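Local coordinates for Eps1p (Saccharomyces cerevisiae, PDB 4TW5), which is a PDI-like protein of the thioredoxin superfamily, modelled here as two thioredoxin-like domains joined in tandem, at residues I30-P35 / E87-N92; A114-M119 / S191-V196; T152-V157 / D197-G202; D249-Y254 / V262-R267. One frame throughout, in Å; residues are numbered along the deposited sequence.

Contact 1 (I30-P35 / E87-N92); sequences IDFYSP and EIRLYN
Phe32 and Tyr91 meet tip to tip, CE1 of the phenylalanine lying 4.0 Å from CE1 of the tyrosine, which approaches the Phe32 ring at its edge. CD1 of Ile30 reaches CD1 of the same tyrosine at 3.9 Å, the two side chains crossing at about a right angle. Phe32 also takes CD of Arg89 against its CE1, although the guanidinium is too distant for more than a weak cation-pi attraction. That guanidinium is turned instead to its own strand: NE and NH2 both grip OE2 of Glu87 from the same face of the carboxylate, NE at 2.6 Å, while NH1 donates to OH of Tyr91. Glu80 accepts from Arg89 NH1 through its main-chain O and hydrogen-bonds Tyr91 OH through OE1. In the backbone, segments 30-33 and 87-92 run antiparallel, at 150°. Ile30 with Arg89 and Phe32 with Glu87 form hydrogen-bonded pairs, the shortest of the four backbone bonds between the strands being Ile30 N to Arg89 O at 2.7 Å; Asp31 and Ile88 form the non-hydrogen-bonded pair between them. In the thioredoxin-fold sheet this pair is central: strand 63-69 flanks 27-33, strand 95-99 flanks 87-92, and Phe19 and Leu23 of helix 19-23 pack on Ile30, Phe32 and Tyr91.

Contact 2 (A114-M119 / S191-V196); sequences ARRESM and SRQLAV
Met119 lays its terminal methyl over one face of the Arg192 guanidinium, CE standing 3.3 Å above the plane and over its centre. The side chains cross at about a right angle, and the bend of Arg192 at chi3 (55°) turns NE back from an extended course. The next residue, Gln193, crosses Arg116, its CB 3.7 Å from CG of the arginine. NE2 of Gln193 then donates to the main-chain O of Arg116 (3.1 Å, 156° at the hydrogen) from above the carbonyl plane, opposite the face used by Met119 N. Val196 CG1 touches CB of Arg115 at 3.8 Å. Segments 114-118 and 191-196 run antiparallel at 161°, axes 8.4 Å apart, where helices 107-118 and 180-196 join the two thioredoxin-like halves. One water links Gln193 NE2 with Glu117 OE1; another accepts from Arg192 NE and gives a weak bond to Met119 O. Gln193 OE1 bonds Ser258, Arg116 NE pairs with Asp197 and Glu117 OE2 with Lys98. The interface thus combines aliphatic and methyl-guanidinium contacts with one direct hydrogen bond and water bridges, those charges being paired outside the two segments.

Contact 3 (T152-V157 / D197-G202); sequences TRPHLV and DDINTG
Arg153 folds back on itself to grip the main chain of a helix end: its guanidinium meets carbonyl oxygens of both Asp197 and Asp198, while CD of Pro154 covers one face. The chain bends at chi2 and chi3 (-64° each). NE donates to Asp198 O at 2.8 Å, and NH2 reaches Asp197 O at 3.2 Å in both the guanidinium and the carbonyl planes. A weak bond from NE to Asp198 OD2 adds a salt bridge. Asp198, with positive phi, is the C-prime residue of the Schellman motif that ends helix 180-196, so the arginine binds where the helix turns into the next strand of a beta-alpha-beta unit.

Strands 155-160 and 200-205 of this unit are parallel neighbours in the second sheet, with short-segment axes 24° apart. The ladder runs from Asn200 N to Pro154 O, Leu156 N to Asn200 O and Gly202 N to Leu156 O. Leu156 and Thr201 lie on one face, where Leu156 packs against Trp187, Ile190 and Leu194 of the crossover helix. On the face of His155, Asn200 and Val157, the histidine and asparagine side chains lie side by side, pointing the same way, with ring and amide planes 81° apart. The asparagine makes a CH-pi contact there: its CB sits over the His155 ring, offset toward the rim and 3.6 Å from the ring centroid.

Contact 4 (D249-Y254 / V262-R267); sequences DYPNGY and VDFARR
Phe264 lies against the loop 249-254 along its whole length from CB, and CB itself already lies 3.7 Å from CE1 of Tyr250, at the edge of the tyrosine ring. CG is anti to the backbone N (chi1 169°) and sits 3.8 Å from Tyr250 CD1; CD2 is equally near that atom. On the other branch, CD1 and CE1 both meet CD of Pro251, each at 3.4 Å, the proline carbon standing over the ring face. CE2 comes within 4.1 Å of Tyr250 CA, which makes a CH-pi contact over a face of the ring. The tip, CZ, finishes 3.5 Å from the main-chain O of Asp249.

The two aromatic rings form an offset edge-to-face (T-shaped) pair, Tyr250 presenting its edge to the face of Phe264, with centroids 5.5 Å apart and planes at 81°. Within the second thioredoxin-like domain this joins the loop after edge strand 247-249 to helix 259-265, the last helix in the model. Phe264 also packs on Leu156 and Leu237 of strands 155-160 and 234-238, and Tyr250 stacks with Tyr261 of the same helix.

Nearer the surface, Arg267 slides past Pro251 in the opposite direction, its NH1 3.9 Å from CG of the proline. Asp249 turns its carboxylate elsewhere, to a salt bridge with Arg228 of the second subunit.

Overall arrangement
From the N terminus, contact 1 closes first, pairing strands 27-33 and 87-92 across 51 intervening residues in the first thioredoxin-like domain. Helix 107-118 then opens contact 2, which spans the two domains and closes 71 residues on. Strand 155-160 begins contact 3 before contact 2 has closed, so these two cross, contact 2 using the end of helix 180-196 and contact 3 the chain just beyond it. Contact 4 closes seven residues between the loop after strand 247-249 and helix 259-265. Contacts 2, 3 and 4 touch one another: Arg116 pairs with Asp197, and Leu194 packs on both Leu156 and Ala265. Contact 1 reaches this group through Leu90 against Glu117, its centre about 30 Å from that of contact 3.

Contact 1 (I30-P35 / E87-N92)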
loop_
_atom_site.group_PDB
_atom_site.type_symbol
_atom_site.label_atom_id
_atom_site.label_comp_id
_atom_site.label_asym_id
_atom_site.label_seq_id
_atom_site.Cartn_x
_atom_site.Cartn_y
_atom_site.Cartn_z
ATOM N N ILE A 30 43.586 -27.355 -0.473
ATOM C CA ILE A 30 44.345 -28.575 -0.660
ATOM C C ILE A 30 43.650 -29.612 -1.530
ATOM O O ILE A 30 42.463 -29.908 -1.360
ATOM C CB ILE A 30 44.677 -29.226 0.685
ATOM C CG1 ILE A 30 45.297 -28.196 1.628
ATOM C CG2 ILE A 30 45.642 -30.401 0.489
ATOM C CD1 ILE A 30 45.540 -28.719 3.043
ATOM N N ASP A 31 44.412 -30.161 -2.472
ATOM C CA ASP A 31 43.927 -31.239 -3.314
ATOM C C ASP A 31 44.385 -32.596 -2.773
ATOM O O ASP A 31 45.526 -33.006 -2.985
ATOM C CB ASP A 31 44.400 -31.062 -4.764
ATOM C CG ASP A 31 44.128 -32.296 -5.618
ATOM O OD1 ASP A 31 43.193 -33.058 -5.293
ATOM O OD2 ASP A 31 44.852 -32.515 -6.612
ATOM N N PHE A 32 43.501 -33.277 -2.055
ATOM C CA PHE A 32 43.755 -34.654 -1.655
ATOM C C PHE A 32 43.484 -35.534 -2.863
ATOM O O PHE A 32 42.334 -35.784 -3.222
ATOM C CB PHE A 32 42.895 -35.047 -0.447
ATOM C CG PHE A 32 43.260 -34.296 0.801
ATOM C CD1 PHE A 32 42.740 -33.040 1.052
ATOM C CD2 PHE A 32 44.171 -34.829 1.697
ATOM C CE1 PHE A 32 43.111 -32.344 2.188
ATOM C CE2 PHE A 32 44.541 -34.140 2.832
ATOM C CZ PHE A 32 44.011 -32.900 3.081
ATOM N N TYR A 33 44.560 -36.000 -3.488
ATOM C CA TYR A 33 44.455 -36.688 -4.765
ATOM C C TYR A 33 45.097 -38.050 -4.671
ATOM O O TYR A 33 45.793 -38.359 -3.700
ATOM C CB TYR A 33 45.133 -35.891 -5.871
ATOM C CG TYR A 33 46.643 -35.999 -5.829
ATOM C CD1 TYR A 33 47.323 -36.831 -6.718
ATOM C CD2 TYR A 33 47.387 -35.293 -4.897
ATOM C CE1 TYR A 33 48.692 -36.946 -6.682
ATOM C CE2 TYR A 33 48.761 -35.399 -4.857
ATOM C CZ TYR A 33 49.405 -36.233 -5.753
ATOM O OH TYR A 33 50.769 -36.343 -5.722
ATOM N N SER A 34 44.870 -38.858 -5.697
ATOM C CA SER A 34 45.505 -40.159 -5.803
ATOM C C SER A 34 46.154 -40.404 -7.153
ATOM O O SER A 34 45.599 -40.050 -8.194
ATOM C CB SER A 34 44.489 -41.262 -5.530
ATOM O OG SER A 34 44.992 -42.507 -5.964
ATOM N N PRO A 35 47.354 -40.991 -7.140
ATOM C CA PRO A 35 48.033 -41.380 -8.376
ATOM C C PRO A 35 47.275 -42.540 -9.014
ATOM O O PRO A 35 47.498 -42.883 -10.170
ATOM C CB PRO A 35 49.421 -41.814 -7.899
ATOM C CG PRO A 35 49.227 -42.188 -6.473
ATOM C CD PRO A 35 48.185 -41.248 -5.954
ATOM N N GLU A 87 39.702 -34.817 -3.844
ATOM C CA GLU A 87 38.921 -33.987 -2.937
ATOM C C GLU A 87 39.601 -32.664 -2.634
ATOM O O GLU A 87 40.687 -32.633 -2.038
ATOM C CB GLU A 87 38.645 -34.728 -1.641
ATOM C CG GLU A 87 37.819 -33.911 -0.686
ATOM C CD GLU A 87 37.184 -34.736 0.399
ATOM O OE1 GLU A 87 37.279 -35.983 0.340
ATOM O OE2 GLU A 87 36.594 -34.129 1.318
ATOM N N ILE A 88 38.953 -31.575 -3.044
ATOM C CA ILE A 88 39.496 -30.236 -2.849
ATOM C C ILE A 88 38.919 -29.532 -1.614
ATOM O O ILE A 88 37.711 -29.343 -1.512
ATOM C CB ILE A 88 39.236 -29.376 -4.073
ATOM C CG1 ILE A 88 39.630 -30.142 -5.334
ATOM C CG2 ILE A 88 39.986 -28.044 -3.962
ATOM C CD1 ILE A 88 39.328 -29.399 -6.595
ATOM N N ARG A 89 39.789 -29.121 -0.694
ATOM C CA ARG A 89 39.360 -28.604 0.611
ATOM C C ARG A 89 40.020 -27.282 1.027
ATOM O O ARG A 89 41.154 -26.987 0.625
ATOM C CB ARG A 89 39.647 -29.636 1.694
ATOM C CG ARG A 89 38.914 -30.954 1.579
ATOM C CD ARG A 89 39.183 -31.769 2.819
ATOM N NE ARG A 89 38.398 -32.991 2.871
ATOM C CZ ARG A 89 38.232 -33.715 3.972
ATOM N NH1 ARG A 89 38.807 -33.345 5.102
ATOM N NH2 ARG A 89 37.501 -34.816 3.939
ATOM N N LEU A 90 39.294 -26.493 1.824
ATOM C CA LEU A 90 39.816 -25.277 2.435
ATOM C C LEU A 90 40.098 -25.451 3.933
ATOM O O LEU A 90 39.233 -25.866 4.708
ATOM C CB LEU A 90 38.856 -24.104 2.234
ATOM C CG LEU A 90 39.343 -22.737 2.763
ATOM C CD1 LEU A 90 40.561 -22.208 1.956
ATOM C CD2 LEU A 90 38.221 -21.730 2.734
ATOM N N TYR A 91 41.315 -25.122 4.340
ATOM C CA TYR A 91 41.702 -25.168 5.738
ATOM C C TYR A 91 42.136 -23.796 6.214
ATOM O O TYR A 91 42.552 -22.957 5.414
ATOM C CB TYR A 91 42.832 -26.166 5.948
ATOM C CG TYR A 91 42.400 -27.615 5.902
ATOM C CD1 TYR A 91 42.086 -28.228 4.694
ATOM C CD2 TYR A 91 42.349 -28.385 7.058
ATOM C CE1 TYR A 91 41.702 -29.561 4.644
ATOM C CE2 TYR A 91 41.966 -29.721 7.015
ATOM C CZ TYR A 91 41.650 -30.296 5.799
ATOM O OH TYR A 91 41.281 -31.610 5.730
ATOM N N ASN A 92 41.966 -23.533 7.505
ATOM C CA ASN A 92 42.601 -22.373 8.108
ATOM C C ASN A 92 43.491 -22.908 9.246
ATOM O O ASN A 92 43.589 -24.127 9.412
ATOM C CB ASN A 92 41.564 -21.324 8.524
ATOM C CG ASN A 92 40.577 -21.806 9.607
ATOM O OD1 ASN A 92 40.716 -22.867 10.211
ATOM N ND2 ASN A 92 39.574 -20.981 9.849
#

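Contact 2 (A114-M119 / S191-V196)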
loop_
_atom_site.group_PDB
_atom_site.type_symbol
_atom_site.label_atom_id
_atom_site.label_comp_id
_atom_site.label_asym_id
_atom_site.label_seq_id
_atom_site.Cartn_x
_atom_site.Cartn_y
_atom_site.Cartn_z
ATOM N N ALA A 114 39.380 -19.072 -4.513
ATOM C CA ALA A 114 40.311 -18.533 -3.541
ATOM C C ALA A 114 39.984 -17.048 -3.273
ATOM O O ALA A 114 39.872 -16.629 -2.107
ATOM C CB ALA A 114 41.754 -18.720 -3.997
ATOM N N ARG A 115 39.759 -16.267 -4.327
ATOM C CA ARG A 115 39.398 -14.859 -4.135
ATOM C C ARG A 115 38.098 -14.697 -3.330
ATOM O O ARG A 115 37.996 -13.834 -2.478
ATOM C CB ARG A 115 39.258 -14.136 -5.471
ATOM C CG ARG A 115 40.558 -13.965 -6.219
ATOM C CD ARG A 115 40.296 -13.422 -7.580
ATOM N NE ARG A 115 41.516 -13.134 -8.311
ATOM C CZ ARG A 115 41.558 -12.926 -9.621
ATOM N NH1 ARG A 115 40.435 -12.974 -10.327
ATOM N NH2 ARG A 115 42.715 -12.659 -10.220
ATOM N N ARG A 116 37.118 -15.541 -3.606
ATOM C CA ARG A 116 35.844 -15.501 -2.890
ATOM C C ARG A 116 36.070 -15.707 -1.377
ATOM O O ARG A 116 35.596 -14.939 -0.554
ATOM C CB ARG A 116 34.900 -16.561 -3.482
ATOM C CG ARG A 116 33.428 -16.275 -3.315
ATOM C CD ARG A 116 32.553 -17.323 -4.019
ATOM N NE ARG A 116 32.875 -17.388 -5.430
ATOM C CZ ARG A 116 33.374 -18.457 -6.031
ATOM N NH1 ARG A 116 33.567 -19.571 -5.351
ATOM N NH2 ARG A 116 33.669 -18.408 -7.317
ATOM N N GLU A 117 36.863 -16.715 -1.040
ATOM C CA GLU A 117 37.124 -17.086 0.329
ATOM C C GLU A 117 37.989 -16.113 1.105
ATOM O O GLU A 117 37.936 -16.095 2.332
ATOM C CB GLU A 117 37.761 -18.476 0.370
ATOM C CG GLU A 117 36.775 -19.560 -0.090
ATOM C CD GLU A 117 35.430 -19.517 0.643
ATOM O OE1 GLU A 117 35.394 -19.263 1.876
ATOM O OE2 GLU A 117 34.398 -19.714 -0.032
ATOM N N SER A 118 38.814 -15.338 0.416
ATOM C CA SER A 118 39.628 -14.346 1.095
ATOM C C SER A 118 38.755 -13.211 1.633
ATOM O O SER A 118 39.147 -12.501 2.548
ATOM C CB SER A 118 40.709 -13.778 0.171
ATOM O OG SER A 118 40.196 -12.696 -0.563
ATOM N N MET A 119 37.557 -13.056 1.086
ATOM C CA MET A 119 36.703 -11.959 1.522
ATOM C C MET A 119 35.689 -12.373 2.570
ATOM O O MET A 119 34.842 -11.586 2.965
ATOM C CB MET A 119 35.992 -11.341 0.333
ATOM C CG MET A 119 36.756 -10.163 -0.216
ATOM S SD MET A 119 36.155 -9.899 -1.834
ATOM C CE MET A 119 35.967 -8.132 -1.956
ATOM N N SER A 191 27.924 -9.568 -0.497
ATOM C CA SER A 191 28.116 -8.576 -1.549
ATOM C C SER A 191 29.566 -8.581 -2.043
ATOM O O SER A 191 29.821 -8.468 -3.234
ATOM C CB SER A 191 27.735 -7.183 -1.086
ATOM O OG SER A 191 28.733 -6.634 -0.251
ATOM N N ARG A 192 30.510 -8.746 -1.126
ATOM C CA ARG A 192 31.906 -8.703 -1.511
ATOM C C ARG A 192 32.313 -9.995 -2.225
ATOM O O ARG A 192 33.053 -9.947 -3.170
ATOM C CB ARG A 192 32.787 -8.451 -0.292
ATOM C CG ARG A 192 32.782 -6.977 0.142
ATOM C CD ARG A 192 33.480 -6.725 1.497
ATOM N NE ARG A 192 34.865 -7.195 1.639
ATOM C CZ ARG A 192 35.927 -6.633 1.067
ATOM N NH1 ARG A 192 35.787 -5.569 0.299
ATOM N NH2 ARG A 192 37.135 -7.122 1.290
ATOM N N GLN A 193 31.817 -11.137 -1.788
ATOM C CA GLN A 193 32.159 -12.387 -2.448
ATOM C C GLN A 193 31.605 -12.433 -3.881
ATOM O O GLN A 193 32.301 -12.847 -4.802
ATOM C CB GLN A 193 31.649 -13.572 -1.617
ATOM C CG GLN A 193 32.425 -13.774 -0.311
ATOM C CD GLN A 193 31.984 -15.022 0.433
ATOM O OE1 GLN A 193 30.800 -15.232 0.641
ATOM N NE2 GLN A 193 32.933 -15.854 0.832
ATOM N N LEU A 194 30.385 -11.935 -4.076
ATOM C CA LEU A 194 29.764 -11.946 -5.390
ATOM C C LEU A 194 30.409 -10.936 -6.315
ATOM O O LEU A 194 30.295 -11.045 -7.542
ATOM C CB LEU A 194 28.262 -11.679 -5.303
ATOM C CG LEU A 194 27.476 -12.901 -4.832
ATOM C CD1 LEU A 194 25.972 -12.608 -4.768
ATOM C CD2 LEU A 194 27.770 -14.117 -5.703
ATOM N N ALA A 195 31.047 -9.928 -5.741
ATOM C CA ALA A 195 31.728 -8.941 -6.554
ATOM C C ALA A 195 32.903 -9.545 -7.370
ATOM O O ALA A 195 33.198 -9.071 -8.456
ATOM C CB ALA A 195 32.220 -7.801 -5.680
ATOM N N VAL A 196 33.545 -10.589 -6.846
ATOM C CA VAL A 196 34.622 -11.302 -7.550
ATOM C C VAL A 196 34.075 -11.925 -8.817
ATOM O O VAL A 196 34.742 -11.966 -9.853
ATOM C CB VAL A 196 35.265 -12.409 -6.666
ATOM C CG1 VAL A 196 36.102 -13.394 -7.503
ATOM C CG2 VAL A 196 36.101 -11.793 -5.568
HETATM O O HOH W 1 32.880 -17.963 2.390
HETATM O O HOH W 2 36.097 -8.530 3.458
#

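Contact 3 (T152-V157 / D197-G202)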
loop_
_atom_site.group_PDB
_atom_site.type_symbol
_atom_site.label_atom_id
_atom_site.label_comp_id
_atom_site.label_asym_id
_atom_site.label_seq_id
_atom_site.Cartn_x
_atom_site.Cartn_y
_atom_site.Cartn_z
ATOM N N THR A 152 22.707 -5.770 -16.890
ATOM C CA THR A 152 23.727 -6.358 -17.757
ATOM C C THR A 152 24.552 -7.391 -16.997
ATOM O O THR A 152 25.323 -8.143 -17.591
ATOM C CB THR A 152 24.663 -5.282 -18.339
ATOM O OG1 THR A 152 25.322 -4.602 -17.258
ATOM C CG2 THR A 152 23.871 -4.248 -19.115
ATOM N N ARG A 153 24.386 -7.437 -15.679
ATOM C CA ARG A 153 24.990 -8.509 -14.888
ATOM C C ARG A 153 23.875 -9.020 -13.985
ATOM O O ARG A 153 22.874 -8.341 -13.829
ATOM C CB ARG A 153 26.230 -8.016 -14.123
ATOM C CG ARG A 153 27.410 -7.604 -15.059
ATOM C CD ARG A 153 27.947 -8.829 -15.858
ATOM N NE ARG A 153 28.526 -9.855 -14.972
ATOM C CZ ARG A 153 28.385 -11.172 -15.131
ATOM N NH1 ARG A 153 27.655 -11.657 -16.141
ATOM N NH2 ARG A 153 28.947 -12.013 -14.266
ATOM N N PRO A 154 23.997 -10.251 -13.468
ATOM C CA PRO A 154 23.009 -10.701 -12.487
ATOM C C PRO A 154 23.079 -9.804 -11.206
ATOM O O PRO A 154 24.142 -9.246 -10.947
ATOM C CB PRO A 154 23.435 -12.144 -12.190
ATOM C CG PRO A 154 24.458 -12.500 -13.280
ATOM C CD PRO A 154 25.085 -11.226 -13.669
ATOM N N HIS A 155 21.966 -9.652 -10.477
ATOM C CA HIS A 155 21.862 -8.835 -9.250
ATOM C C HIS A 155 21.209 -9.687 -8.172
ATOM O O HIS A 155 20.056 -10.104 -8.338
ATOM C CB HIS A 155 20.988 -7.584 -9.439
ATOM C CG HIS A 155 21.635 -6.477 -10.200
ATOM N ND1 HIS A 155 21.888 -6.556 -11.556
ATOM C CD2 HIS A 155 22.043 -5.245 -9.811
ATOM C CE1 HIS A 155 22.436 -5.424 -11.966
ATOM N NE2 HIS A 155 22.543 -4.614 -10.923
ATOM N N LEU A 156 21.949 -10.018 -7.124
ATOM C CA LEU A 156 21.324 -10.565 -5.957
ATOM C C LEU A 156 20.789 -9.371 -5.208
ATOM O O LEU A 156 21.538 -8.414 -4.945
ATOM C CB LEU A 156 22.304 -11.362 -5.116
ATOM C CG LEU A 156 21.575 -12.242 -4.133
ATOM C CD1 LEU A 156 20.654 -13.190 -4.935
ATOM C CD2 LEU A 156 22.576 -13.014 -3.320
ATOM N N VAL A 157 19.492 -9.374 -4.952
ATOM C CA VAL A 157 18.861 -8.262 -4.254
ATOM C C VAL A 157 18.209 -8.700 -2.952
ATOM O O VAL A 157 17.519 -9.734 -2.881
ATOM C CB VAL A 157 17.814 -7.551 -5.117
ATOM C CG1 VAL A 157 17.228 -6.333 -4.372
ATOM C CG2 VAL A 157 18.429 -7.149 -6.440
ATOM N N ASP A 197 32.841 -12.408 -8.739
ATOM C CA ASP A 197 32.228 -13.035 -9.900
ATOM C C ASP A 197 31.473 -12.039 -10.731
ATOM O O ASP A 197 30.734 -12.412 -11.635
ATOM C CB ASP A 197 31.306 -14.152 -9.463
ATOM C CG ASP A 197 32.072 -15.329 -8.925
ATOM O OD1 ASP A 197 33.015 -15.781 -9.626
ATOM O OD2 ASP A 197 31.756 -15.771 -7.798
ATOM N N ASP A 198 31.676 -10.764 -10.426
ATOM C CA ASP A 198 31.052 -9.696 -11.190
ATOM C C ASP A 198 29.520 -9.873 -11.194
ATOM O O ASP A 198 28.854 -9.621 -12.192
ATOM C CB ASP A 198 31.608 -9.664 -12.613
ATOM C CG ASP A 198 31.382 -8.335 -13.303
ATOM O OD1 ASP A 198 31.265 -7.315 -12.600
ATOM O OD2 ASP A 198 31.306 -8.305 -14.554
ATOM N N ILE A 199 28.992 -10.360 -10.076
ATOM C CA ILE A 199 27.551 -10.373 -9.799
ATOM C C ILE A 199 27.241 -9.193 -8.870
ATOM O O ILE A 199 27.888 -8.998 -7.829
ATOM C CB ILE A 199 27.125 -11.725 -9.203
ATOM C CG1 ILE A 199 27.307 -12.816 -10.273
ATOM C CG2 ILE A 199 25.664 -11.693 -8.701
ATOM C CD1 ILE A 199 27.072 -14.199 -9.783
ATOM N N ASN A 200 26.284 -8.371 -9.267
ATOM C CA ASN A 200 25.943 -7.210 -8.467
ATOM C C ASN A 200 25.038 -7.593 -7.281
ATOM O O ASN A 200 24.400 -8.658 -7.283
ATOM C CB ASN A 200 25.289 -6.150 -9.341
ATOM C CG ASN A 200 26.270 -5.557 -10.335
ATOM O OD1 ASN A 200 27.405 -5.988 -10.402
ATOM N ND2 ASN A 200 25.842 -4.580 -11.096
ATOM N N THR A 201 25.065 -6.747 -6.249
ATOM C CA THR A 201 24.129 -6.835 -5.126
ATOM C C THR A 201 23.426 -5.517 -4.894
ATOM O O THR A 201 24.013 -4.457 -5.136
ATOM C CB THR A 201 24.823 -7.217 -3.838
ATOM O OG1 THR A 201 26.000 -6.423 -3.710
ATOM C CG2 THR A 201 25.211 -8.691 -3.854
ATOM N N GLY A 202 22.183 -5.595 -4.405
ATOM C CA GLY A 202 21.361 -4.420 -4.125
ATOM C C GLY A 202 20.486 -4.612 -2.874
ATOM O O GLY A 202 20.184 -5.738 -2.477
#

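Contact 4 (D249-Y254 / V262-R267)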
loop_
_atom_site.group_PDB
_atom_site.type_symbol
_atom_site.label_atom_id
_atom_site.label_comp_id
_atom_site.label_asym_id
_atom_site.label_seq_id
_atom_site.Cartn_x
_atom_site.Cartn_y
_atom_site.Cartn_z
ATOM N N ASP A 249 13.279 -16.076 -6.268
ATOM C CA ASP A 249 13.474 -16.022 -4.808
ATOM C C ASP A 249 14.491 -17.035 -4.320
ATOM O O ASP A 249 14.583 -18.154 -4.838
ATOM C CB ASP A 249 12.179 -16.284 -4.036
ATOM C CG ASP A 249 11.223 -15.116 -4.079
ATOM O OD1 ASP A 249 11.508 -14.126 -4.785
ATOM O OD2 ASP A 249 10.208 -15.168 -3.346
ATOM N N TYR A 250 15.235 -16.653 -3.292
ATOM C CA TYR A 250 16.136 -17.578 -2.628
ATOM C C TYR A 250 15.341 -18.794 -2.104
ATOM O O TYR A 250 14.355 -18.639 -1.388
ATOM C CB TYR A 250 16.882 -16.870 -1.493
ATOM C CG TYR A 250 17.949 -17.741 -0.882
ATOM C CD1 TYR A 250 19.130 -17.967 -1.552
ATOM C CD2 TYR A 250 17.755 -18.375 0.333
ATOM C CE1 TYR A 250 20.100 -18.771 -1.028
ATOM C CE2 TYR A 250 18.719 -19.179 0.865
ATOM C CZ TYR A 250 19.898 -19.368 0.174
ATOM O OH TYR A 250 20.881 -20.167 0.687
ATOM N N PRO A 251 15.729 -20.008 -2.522
ATOM C CA PRO A 251 14.937 -21.224 -2.273
ATOM C C PRO A 251 15.125 -21.849 -0.905
ATOM O O PRO A 251 14.191 -22.414 -0.362
ATOM C CB PRO A 251 15.452 -22.185 -3.345
ATOM C CG PRO A 251 16.862 -21.796 -3.517
ATOM C CD PRO A 251 16.915 -20.291 -3.345
ATOM N N ASN A 252 16.327 -21.785 -0.358
ATOM C CA ASN A 252 16.596 -22.444 0.911
ATOM C C ASN A 252 16.155 -21.587 2.110
ATOM O O ASN A 252 15.504 -20.547 1.951
ATOM C CB ASN A 252 18.072 -22.797 1.008
ATOM C CG ASN A 252 18.587 -23.438 -0.266
ATOM O OD1 ASN A 252 17.883 -24.224 -0.907
ATOM N ND2 ASN A 252 19.803 -23.079 -0.662
ATOM N N GLY A 253 16.442 -22.052 3.315
ATOM C CA GLY A 253 15.995 -21.313 4.483
ATOM C C GLY A 253 16.921 -20.158 4.823
ATOM O O GLY A 253 17.944 -19.953 4.163
ATOM N N TYR A 254 16.569 -19.408 5.863
ATOM C CA TYR A 254 17.466 -18.395 6.398
ATOM C C TYR A 254 18.783 -19.051 6.773
ATOM O O TYR A 254 18.819 -20.193 7.216
ATOM C CB TYR A 254 16.870 -17.693 7.618
ATOM C CG TYR A 254 17.847 -16.731 8.304
ATOM C CD1 TYR A 254 17.870 -15.389 7.986
ATOM C CD2 TYR A 254 18.739 -17.184 9.258
ATOM C CE1 TYR A 254 18.738 -14.536 8.594
ATOM C CE2 TYR A 254 19.608 -16.338 9.870
ATOM C CZ TYR A 254 19.604 -15.013 9.536
ATOM O OH TYR A 254 20.476 -14.159 10.146
ATOM N N VAL A 262 25.540 -17.110 -2.021
ATOM C CA VAL A 262 26.524 -16.890 -3.082
ATOM C C VAL A 262 26.314 -17.914 -4.192
ATOM O O VAL A 262 26.192 -17.564 -5.373
ATOM C CB VAL A 262 27.978 -16.981 -2.546
ATOM C CG1 VAL A 262 28.988 -17.070 -3.699
ATOM C CG2 VAL A 262 28.301 -15.766 -1.686
ATOM N N ASP A 263 26.221 -19.178 -3.797
ATOM C CA ASP A 263 26.055 -20.270 -4.750
ATOM C C ASP A 263 24.711 -20.211 -5.473
ATOM O O ASP A 263 24.616 -20.629 -6.612
ATOM C CB ASP A 263 26.273 -21.613 -4.057
ATOM C CG ASP A 263 27.705 -21.750 -3.532
ATOM O OD1 ASP A 263 28.613 -21.089 -4.114
ATOM O OD2 ASP A 263 27.926 -22.507 -2.552
ATOM N N PHE A 264 23.674 -19.707 -4.814
ATOM C CA PHE A 264 22.407 -19.499 -5.499
ATOM C C PHE A 264 22.577 -18.451 -6.586
ATOM O O PHE A 264 22.169 -18.651 -7.729
ATOM C CB PHE A 264 21.312 -19.067 -4.525
ATOM C CG PHE A 264 20.057 -18.576 -5.193
ATOM C CD1 PHE A 264 19.155 -19.472 -5.779
ATOM C CD2 PHE A 264 19.772 -17.233 -5.228
ATOM C CE1 PHE A 264 17.982 -19.036 -6.370
ATOM C CE2 PHE A 264 18.610 -16.766 -5.820
ATOM C CZ PHE A 264 17.702 -17.671 -6.398
ATOM N N ALA A 265 23.228 -17.353 -6.236
ATOM C CA ALA A 265 23.428 -16.249 -7.172
ATOM C C ALA A 265 24.266 -16.663 -8.373
ATOM O O ALA A 265 24.254 -15.995 -9.388
ATOM C CB ALA A 265 24.090 -15.060 -6.467
ATOM N N ARG A 266 24.989 -17.766 -8.238
ATOM C CA ARG A 266 25.923 -18.206 -9.253
ATOM C C ARG A 266 25.402 -19.358 -10.103
ATOM O O ARG A 266 26.052 -19.758 -11.047
ATOM C CB ARG A 266 27.258 -18.556 -8.589
ATOM C CG ARG A 266 28.216 -17.377 -8.575
ATOM C CD ARG A 266 29.290 -17.501 -7.538
ATOM N NE ARG A 266 29.654 -18.876 -7.212
ATOM C CZ ARG A 266 30.552 -19.616 -7.847
ATOM N NH1 ARG A 266 31.203 -19.154 -8.913
ATOM N NH2 ARG A 266 30.785 -20.839 -7.411
ATOM N N ARG A 267 24.216 -19.860 -9.786
ATOM C CA ARG A 267 23.607 -20.940 -10.553
ATOM C C ARG A 267 23.294 -20.524 -11.986
ATOM O O ARG A 267 22.873 -19.387 -12.229
ATOM C CB ARG A 267 22.285 -21.382 -9.915
ATOM C CG ARG A 267 22.239 -22.626 -9.031
ATOM C CD ARG A 267 20.920 -22.591 -8.221
ATOM N NE ARG A 267 20.788 -23.623 -7.182
ATOM C CZ ARG A 267 20.432 -23.394 -5.912
ATOM N NH1 ARG A 267 20.223 -22.158 -5.485
ATOM N NH2 ARG A 267 20.308 -24.400 -5.050
#